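Local coordinates for genome polyprotein (Chicken sicinivirus JSY, PDB 6QWT), which is the 3D polymerase part of a picornaviral polyprotein and probably copies viral RNA as an RNA-dependent RNA polymerase, at residues P25-F30 against V409-G414. Residues are numbered along the deposited sequence; the frame is centred on the assembly and turned at random.
Sequences PAYGAF and VMWTRG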
ATOM      1  N   PRO A  25       0.550  26.384 -11.230  1.00 26.19           N
ATOM      2  CA  PRO A  25       1.004  27.783 -11.117  1.00 23.07           C
ATOM      3  C   PRO A  25       2.246  27.969 -10.253  1.00 26.73           C
ATOM      4  O   PRO A  25       2.815  29.067 -10.254  1.00 27.46           O
ATOM      5  CB  PRO A  25      -0.205  28.497 -10.498  1.00 27.76           C
ATOM      6  CG  PRO A  25      -1.375  27.664 -10.895  1.00 27.62           C
ATOM      7  CD  PRO A  25      -0.878  26.246 -10.886  1.00 25.86           C
ATOM      8  N   ALA A  26       2.683  26.942  -9.523  1.00 24.55           N
ATOM      9  CA  ALA A  26       3.867  27.029  -8.679  1.00 24.72           C
ATOM     10  C   ALA A  26       5.060  26.285  -9.270  1.00 23.10           C
ATOM     11  O   ALA A  26       6.032  26.022  -8.556  1.00 23.58           O
ATOM     12  CB  ALA A  26       3.556  26.499  -7.279  1.00 23.17           C
ATOM     13  N   TYR A  27       5.018  25.977 -10.572  1.00 25.41           N
ATOM     14  CA  TYR A  27       5.978  25.043 -11.160  1.00 25.96           C
ATOM     15  C   TYR A  27       7.430  25.507 -11.027  1.00 28.02           C
ATOM     16  O   TYR A  27       8.337  24.673 -10.945  1.00 36.44           O
ATOM     17  CB  TYR A  27       5.650  24.800 -12.634  1.00 29.32           C
ATOM     18  CG  TYR A  27       6.742  24.043 -13.352  1.00 27.08           C
ATOM     19  CD1 TYR A  27       7.672  24.705 -14.142  1.00 29.03           C
ATOM     20  CD2 TYR A  27       6.858  22.665 -13.217  1.00 28.44           C
ATOM     21  CE1 TYR A  27       8.681  24.017 -14.787  1.00 33.98           C
ATOM     22  CE2 TYR A  27       7.862  21.968 -13.862  1.00 30.36           C
ATOM     23  CZ  TYR A  27       8.771  22.649 -14.645  1.00 35.19           C
ATOM     24  OH  TYR A  27       9.773  21.958 -15.290  1.00 36.34           O
ATOM     25  N   GLY A  28       7.692  26.803 -11.033  1.00 28.36           N
ATOM     26  CA  GLY A  28       9.093  27.154 -10.914  1.00 32.37           C
ATOM     27  C   GLY A  28       9.652  27.273  -9.509  1.00 31.34           C
ATOM     28  O   GLY A  28      10.824  27.637  -9.362  1.00 33.79           O
ATOM     29  N   ALA A  29       8.865  26.953  -8.475  1.00 26.83           N
ATOM     30  CA  ALA A  29       9.214  27.334  -7.105  1.00 25.84           C
ATOM     31  C   ALA A  29      10.498  26.666  -6.621  1.00 26.17           C
ATOM     32  O   ALA A  29      11.333  27.315  -5.979  1.00 25.23           O
ATOM     33  CB  ALA A  29       8.055  27.002  -6.163  1.00 24.09           C
ATOM     34  N   PHE A  30      10.670  25.381  -6.897  1.00 25.66           N
ATOM     35  CA  PHE A  30      11.814  24.611  -6.437  1.00 23.56           C
ATOM     36  C   PHE A  30      12.504  23.953  -7.621  1.00 29.08           C
ATOM     37  O   PHE A  30      11.898  23.777  -8.684  1.00 27.81           O
ATOM     38  CB  PHE A  30      11.385  23.538  -5.424  1.00 23.18           C
ATOM     39  CG  PHE A  30      10.647  24.088  -4.240  1.00 25.27           C
ATOM     40  CD1 PHE A  30      11.335  24.527  -3.120  1.00 25.18           C
ATOM     41  CD2 PHE A  30       9.263  24.172  -4.248  1.00 22.34           C
ATOM     42  CE1 PHE A  30      10.657  25.039  -2.030  1.00 21.67           C
ATOM     43  CE2 PHE A  30       8.580  24.684  -3.159  1.00 22.01           C
ATOM     44  CZ  PHE A  30       9.279  25.118  -2.050  1.00 20.45           C
ATOM     45  N   VAL A 409       3.704  20.184  -5.240  1.00 20.20           N
ATOM     46  CA  VAL A 409       2.990  21.443  -5.396  1.00 22.85           C
ATOM     47  C   VAL A 409       3.177  22.028  -6.787  1.00 19.16           C
ATOM     48  O   VAL A 409       2.382  22.873  -7.214  1.00 21.19           O
ATOM     49  CB  VAL A 409       3.431  22.450  -4.315  1.00 21.86           C
ATOM     50  CG1 VAL A 409       4.797  23.035  -4.650  1.00 18.31           C
ATOM     51  CG2 VAL A 409       2.387  23.547  -4.154  1.00 15.59           C
ATOM     52  N   MET A 410       4.199  21.590  -7.513  1.00 19.82           N
ATOM     53  CA  MET A 410       4.494  22.109  -8.840  1.00 25.68           C
ATOM     54  C   MET A 410       3.695  21.413  -9.937  1.00 22.96           C
ATOM     55  O   MET A 410       3.910  21.700 -11.120  1.00 23.43           O
ATOM     56  CB  MET A 410       5.997  21.999  -9.114  1.00 22.83           C
ATOM     57  CG  MET A 410       6.854  22.591  -7.992  1.00 21.72           C
ATOM     58  SD  MET A 410       8.531  23.046  -8.489  1.00 20.41           S
ATOM     59  CE  MET A 410       9.355  21.453  -8.428  1.00 22.77           C
ATOM     60  N   TRP A 411       2.772  20.526  -9.576  1.00 22.38           N
ATOM     61  CA  TRP A 411       1.974  19.797 -10.551  1.00 21.96           C
ATOM     62  C   TRP A 411       0.540  19.694 -10.057  1.00 26.05           C
ATOM     63  O   TRP A 411       0.264  19.772  -8.855  1.00 27.98           O
ATOM     64  CB  TRP A 411       2.540  18.395 -10.813  1.00 20.95           C
ATOM     65  CG  TRP A 411       3.965  18.403 -11.261  1.00 23.81           C
ATOM     66  CD1 TRP A 411       5.074  18.430 -10.466  1.00 24.08           C
ATOM     67  CD2 TRP A 411       4.441  18.396 -12.614  1.00 26.24           C
ATOM     68  NE1 TRP A 411       6.211  18.434 -11.240  1.00 22.78           N
ATOM     69  CE2 TRP A 411       5.850  18.415 -12.563  1.00 26.79           C
ATOM     70  CE3 TRP A 411       3.812  18.373 -13.864  1.00 24.55           C
ATOM     71  CZ2 TRP A 411       6.640  18.412 -13.711  1.00 27.59           C
ATOM     72  CZ3 TRP A 411       4.598  18.370 -15.003  1.00 25.97           C
ATOM     73  CH2 TRP A 411       5.997  18.391 -14.919  1.00 25.55           C
ATOM     74  N   THR A 412      -0.377  19.513 -11.002  1.00 29.99           N
ATOM     75  CA  THR A 412      -1.790  19.370 -10.689  1.00 30.53           C
ATOM     76  C   THR A 412      -2.419  18.383 -11.660  1.00 30.21           C
ATOM     77  O   THR A 412      -1.894  18.130 -12.746  1.00 28.85           O
ATOM     78  CB  THR A 412      -2.525  20.716 -10.750  1.00 33.35           C
ATOM     79  OG1 THR A 412      -3.900  20.525 -10.393  1.00 37.69           O
ATOM     80  CG2 THR A 412      -2.448  21.309 -12.150  1.00 27.68           C
ATOM     81  N   ARG A 413      -3.551  17.816 -11.250  1.00 31.41           N
ATOM     82  CA  ARG A 413      -4.318  16.914 -12.096  1.00 34.70           C
ATOM     83  C   ARG A 413      -5.526  17.591 -12.733  1.00 38.54           C
ATOM     84  O   ARG A 413      -6.305  16.920 -13.414  1.00 38.46           O
ATOM     85  CB  ARG A 413      -4.767  15.684 -11.297  1.00 35.65           C
ATOM     86  CG  ARG A 413      -3.812  14.502 -11.402  1.00 32.39           C
ATOM     87  CD  ARG A 413      -4.058  13.480 -10.308  1.00 39.00           C
ATOM     88  NE  ARG A 413      -2.808  12.906  -9.812  1.00 42.00           N
ATOM     89  CZ  ARG A 413      -2.225  11.832 -10.333  1.00 33.98           C
ATOM     90  NH1 ARG A 413      -2.782  11.211 -11.364  1.00 40.51           N
ATOM     91  NH2 ARG A 413      -1.088  11.377  -9.826  1.00 33.87           N
ATOM     92  N   GLY A 414      -5.703  18.895 -12.527  1.00 40.14           N
ATOM     93  CA  GLY A 414      -6.736  19.655 -13.202  1.00 45.39           C
ATOM     94  C   GLY A 414      -7.840  20.188 -12.315  1.00 41.34           C
ATOM     95  O   GLY A 414      -8.708  20.917 -12.814  1.00 45.74           O
TER
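Y27 turns the edge of its ring to one face of the W411 indole in a T-shaped stack. The Y27 ring and the six-membered ring of W411 have centroids 5.6 Å apart and planes at 84°. Y27 CE2 leads, 3.8 Å from W411 CZ2, while CD2 stands over the same indole face toward its rim. A chi1 of 170° sets Y27 CG beside the carbonyl carbon, and the ring points the same way as W411. M410 O lies in the plane of the Y27 ring, at its edge, 3.7 Å from CD2. K23 makes a cation-pi contact with Y27.

V409 CG1 sits at the edge of the F30 ring, 4.4 Å from CE2. M410 CG is 3.6 Å from O of A26, which opens the type I turn A26-A29. The sulphur of M410 is less surely placed, so its weak bond from F30 N is doubtful.

The loop leaves the short strand pairing of 22-23 with 411-412 and packs near the C-terminal helices, consistent with the thumb of picornaviral polymerases. F417 touches A26 and V409; T442 and V443 touch F30. S24 OG hydrogen-bonds to V409 O and A26 N. Apolar and aromatic packing thus dominates between the segments, while S24 adds a polar hold.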